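Local atomic coordinates of extracellular ligand-binding receptor (Desulfohalobium retbaense DSM 5692, PDB entry 5ERE), a protein that probably serves as a sensory receptor, binding 2-oxo-4-methylpentanoic acid in a periplasmic-binding-protein-like domain joined to a tandem PAS-type sensor region. Residues E322-M327 with H471-E476. Residues are numbered along the deposited sequence; the frame is centred on the assembly and turned at random.
Sequences EFQFPM and HNFPVE. With EDO (1,2-ethanediol), chain H.
Phe325 and Val475 meet edge-on: methyl CG1 of Val475 lies in the plane of the Phe325 ring, 3.9 Å from ring atom CE1, and it touches the CD1-CE1 side rather than either face. The Phe325 torsion explains the approach, since CG stands beside the backbone N and anti to the carbonyl carbon (chi1 -57°), which brings the CD1-CE1 edge of the ring to Val475 although the CA atoms of the two residues remain 8.2 Å apart. One face of this ring is covered by the preceding residue, with Gln324 CG 3.5 Å above the ring plane and over its centre; Tyr561 stacks on the ring as well. A second, looser touch brings Gln324 OE1 to 4.4 Å from Phe473 CD1, approaching the ring obliquely. This is a van der Waals touch; the polar ends of the amide are bonded elsewhere: OE1 accepts from Phe310 N, and NE2 donates to Ala321 O. Both bonds fix the rotation of the buried amide beside the phenyl ring. No hydrogen bond crosses between 322-327 and 471-476, and only 139 Å² is buried between them, so the direct interface is small and rests on van der Waals contact. In the loop, the bend is an inverse gamma turn centred on Pro474, closed by a weak bond from Val475 N to Phe473 O (2.9 Å). The arrangement joins the N-terminal part of the long helix 324-357 to the loop entering strand 476-480. Gln324, Phe473 and Pro474 touch strand 304-314 of the binding-protein domain, while Val475 touches strand 553-561 of the five-stranded antiparallel sheet, probably the second PAS-like unit, marking the junction of the two regions.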
ATOM      1  N   GLU A 322      -2.824 -16.092   3.913  1.00 38.06           N
ATOM      2  CA  GLU A 322      -1.988 -16.205   5.110  1.00 43.23           C
ATOM      3  C   GLU A 322      -0.547 -15.745   4.828  1.00 56.08           C
ATOM      4  O   GLU A 322       0.130 -15.224   5.718  1.00 55.27           O
ATOM      5  CB  GLU A 322      -2.003 -17.653   5.630  1.00 50.35           C
ATOM      6  N   PHE A 323      -0.091 -15.910   3.581  1.00 48.68           N
ATOM      7  CA  PHE A 323       1.311 -15.667   3.255  1.00 44.22           C
ATOM      8  C   PHE A 323       1.752 -14.210   3.406  1.00 38.31           C
ATOM      9  O   PHE A 323       2.918 -13.936   3.645  1.00 41.03           O
ATOM     10  CB  PHE A 323       1.609 -16.149   1.826  1.00 40.71           C
ATOM     11  CG  PHE A 323       1.036 -15.296   0.735  1.00 41.96           C
ATOM     12  CD1 PHE A 323       1.624 -14.092   0.383  1.00 44.59           C
ATOM     13  CD2 PHE A 323      -0.047 -15.741   0.001  1.00 42.93           C
ATOM     14  CE1 PHE A 323       1.103 -13.323  -0.642  1.00 48.75           C
ATOM     15  CE2 PHE A 323      -0.562 -14.980  -1.026  1.00 43.90           C
ATOM     16  CZ  PHE A 323       0.016 -13.764  -1.345  1.00 47.59           C
ATOM     17  N   GLN A 324       0.816 -13.281   3.311  1.00 36.15           N
ATOM     18  CA  GLN A 324       1.204 -11.874   3.220  1.00 38.41           C
ATOM     19  C   GLN A 324       1.851 -11.318   4.476  1.00 33.76           C
ATOM     20  O   GLN A 324       2.610 -10.360   4.396  1.00 36.26           O
ATOM     21  CB  GLN A 324       0.017 -11.034   2.881  1.00 37.97           C
ATOM     22  CG  GLN A 324      -1.041 -10.991   3.964  1.00 44.29           C
ATOM     23  CD  GLN A 324      -2.327 -10.565   3.376  1.00 44.50           C
ATOM     24  OE1 GLN A 324      -2.436  -9.454   2.858  1.00 32.72           O
ATOM     25  NE2 GLN A 324      -3.305 -11.466   3.372  1.00 36.92           N
ATOM     26  N   PHE A 325       1.550 -11.892   5.640  1.00 41.39           N
ATOM     27  CA  PHE A 325       2.003 -11.284   6.895  1.00 35.50           C
ATOM     28  C   PHE A 325       3.465 -11.618   7.126  1.00 41.42           C
ATOM     29  O   PHE A 325       4.275 -10.717   7.343  1.00 38.97           O
ATOM     30  CB  PHE A 325       1.077 -11.711   8.055  1.00 33.06           C
ATOM     31  CG  PHE A 325      -0.354 -11.356   7.786  1.00 41.65           C
ATOM     32  CD1 PHE A 325      -0.742 -10.027   7.762  1.00 36.76           C
ATOM     33  CD2 PHE A 325      -1.294 -12.326   7.481  1.00 47.91           C
ATOM     34  CE1 PHE A 325      -2.049  -9.673   7.435  1.00 34.47           C
ATOM     35  CE2 PHE A 325      -2.607 -11.971   7.178  1.00 41.41           C
ATOM     36  CZ  PHE A 325      -2.976 -10.649   7.140  1.00 43.96           C
ATOM     37  N   PRO A 326       3.833 -12.908   7.011  1.00 42.05           N
ATOM     38  CA  PRO A 326       5.270 -13.175   7.062  1.00 45.58           C
ATOM     39  C   PRO A 326       6.003 -12.575   5.884  1.00 38.57           C
ATOM     40  O   PRO A 326       7.143 -12.154   6.020  1.00 44.10           O
ATOM     41  CB  PRO A 326       5.358 -14.722   7.056  1.00 51.82           C
ATOM     42  CG  PRO A 326       3.970 -15.210   6.662  1.00 51.40           C
ATOM     43  CD  PRO A 326       3.033 -14.133   7.185  1.00 42.51           C
HETATM   44  N   MSE A 327       5.376 -12.547   4.720  1.00 38.62           N
HETATM   45  CA  MSE A 327       6.001 -11.874   3.576  1.00 35.37           C
HETATM   46  C   MSE A 327       6.368 -10.394   3.854  1.00 43.19           C
HETATM   47  O   MSE A 327       7.481  -9.914   3.600  1.00 37.54           O
HETATM   48  CB  MSE A 327       5.041 -11.912   2.410  1.00 42.04           C
HETATM   49  CG  MSE A 327       5.638 -11.355   1.128  1.00 37.49           C
HETATM   50 SE   MSE A 327       4.284 -11.031  -0.206  0.80 61.66          SE
HETATM   51  CE  MSE A 327       3.345  -9.560   0.677  1.00 50.67           C
ATOM     52  N   HIS A 471       2.373   0.634   4.054  1.00 40.81           N
ATOM     53  CA  HIS A 471       1.399   1.568   3.505  1.00 41.45           C
ATOM     54  C   HIS A 471       0.177   0.840   2.876  1.00 43.88           C
ATOM     55  O   HIS A 471       0.301   0.065   1.909  1.00 39.22           O
ATOM     56  CB  HIS A 471       2.112   2.484   2.481  1.00 45.34           C
ATOM     57  CG  HIS A 471       1.285   3.636   2.011  1.00 40.74           C
ATOM     58  ND1 HIS A 471       0.514   4.401   2.875  1.00 47.15           N
ATOM     59  CD2 HIS A 471       1.083   4.148   0.781  1.00 51.48           C
ATOM     60  CE1 HIS A 471      -0.128   5.320   2.183  1.00 52.25           C
ATOM     61  NE2 HIS A 471       0.206   5.195   0.910  1.00 57.77           N
ATOM     62  N   ASN A 472      -0.978   1.063   3.500  1.00 37.10           N
ATOM     63  CA  ASN A 472      -2.322   0.666   3.037  1.00 31.20           C
ATOM     64  C   ASN A 472      -2.644  -0.810   3.295  1.00 29.20           C
ATOM     65  O   ASN A 472      -3.705  -1.271   2.929  1.00 40.15           O
ATOM     66  CB  ASN A 472      -2.522   1.025   1.540  1.00 42.93           C
ATOM     67  CG  ASN A 472      -2.781   2.513   1.328  1.00 39.76           C
ATOM     68  OD1 ASN A 472      -3.477   3.133   2.118  1.00 39.79           O
ATOM     69  ND2 ASN A 472      -2.234   3.084   0.254  1.00 39.25           N
ATOM     70  N   PHE A 473      -1.757  -1.513   3.990  1.00 34.40           N
ATOM     71  CA  PHE A 473      -2.066  -2.833   4.522  1.00 43.84           C
ATOM     72  C   PHE A 473      -2.566  -2.631   5.944  1.00 38.39           C
ATOM     73  O   PHE A 473      -2.057  -1.757   6.652  1.00 34.13           O
ATOM     74  CB  PHE A 473      -0.855  -3.761   4.538  1.00 28.07           C
ATOM     75  CG  PHE A 473      -0.390  -4.197   3.184  1.00 36.39           C
ATOM     76  CD1 PHE A 473      -0.953  -5.299   2.582  1.00 30.96           C
ATOM     77  CD2 PHE A 473       0.619  -3.495   2.506  1.00 35.09           C
ATOM     78  CE1 PHE A 473      -0.525  -5.724   1.316  1.00 41.59           C
ATOM     79  CE2 PHE A 473       1.057  -3.929   1.235  1.00 39.66           C
ATOM     80  CZ  PHE A 473       0.473  -5.044   0.654  1.00 33.01           C
ATOM     81  N   PRO A 474      -3.528  -3.450   6.380  1.00 36.04           N
ATOM     82  CA  PRO A 474      -3.977  -3.289   7.778  1.00 35.87           C
ATOM     83  C   PRO A 474      -3.073  -4.016   8.766  1.00 36.90           C
ATOM     84  O   PRO A 474      -3.463  -4.994   9.366  1.00 37.88           O
ATOM     85  CB  PRO A 474      -5.380  -3.908   7.757  1.00 36.62           C
ATOM     86  CG  PRO A 474      -5.201  -5.074   6.780  1.00 36.99           C
ATOM     87  CD  PRO A 474      -4.316  -4.467   5.666  1.00 38.31           C
ATOM     88  N   VAL A 475      -1.857  -3.534   8.929  1.00 32.17           N
ATOM     89  CA  VAL A 475      -0.875  -4.163   9.800  1.00 35.99           C
ATOM     90  C   VAL A 475      -0.066  -3.047  10.413  1.00 35.61           C
ATOM     91  O   VAL A 475      -0.058  -1.950   9.889  1.00 34.61           O
ATOM     92  CB  VAL A 475       0.119  -5.135   9.039  1.00 31.78           C
ATOM     93  CG1 VAL A 475      -0.620  -6.109   8.171  1.00 38.11           C
ATOM     94  CG2 VAL A 475       1.132  -4.331   8.201  1.00 41.97           C
ATOM     95  N   GLU A 476       0.655  -3.341  11.489  1.00 36.33           N
ATOM     96  CA  GLU A 476       1.696  -2.440  11.961  1.00 37.89           C
ATOM     97  C   GLU A 476       2.998  -3.177  12.167  1.00 39.16           C
ATOM     98  O   GLU A 476       3.002  -4.365  12.495  1.00 38.25           O
ATOM     99  CB  GLU A 476       1.274  -1.757  13.270  1.00 40.57           C
ATOM    100  CG  GLU A 476      -0.107  -1.128  13.194  1.00 47.68           C
ATOM    101  CD  GLU A 476      -0.481  -0.363  14.463  1.00 60.97           C
ATOM    102  OE1 GLU A 476       0.113  -0.631  15.531  1.00 63.01           O
ATOM    103  OE2 GLU A 476      -1.366   0.521  14.384  1.00 67.65           O
TER
HETATM  104  C1  EDO H 607      -2.807 -18.648   1.771  1.00 67.64           C
HETATM  105  O1  EDO H 607      -1.486 -18.331   2.210  1.00 63.30           O
HETATM  106  C2  EDO H 607      -3.666 -19.271   2.865  1.00 71.43           C
HETATM  107  O2  EDO H 607      -4.957 -19.568   2.318  1.00 75.34           O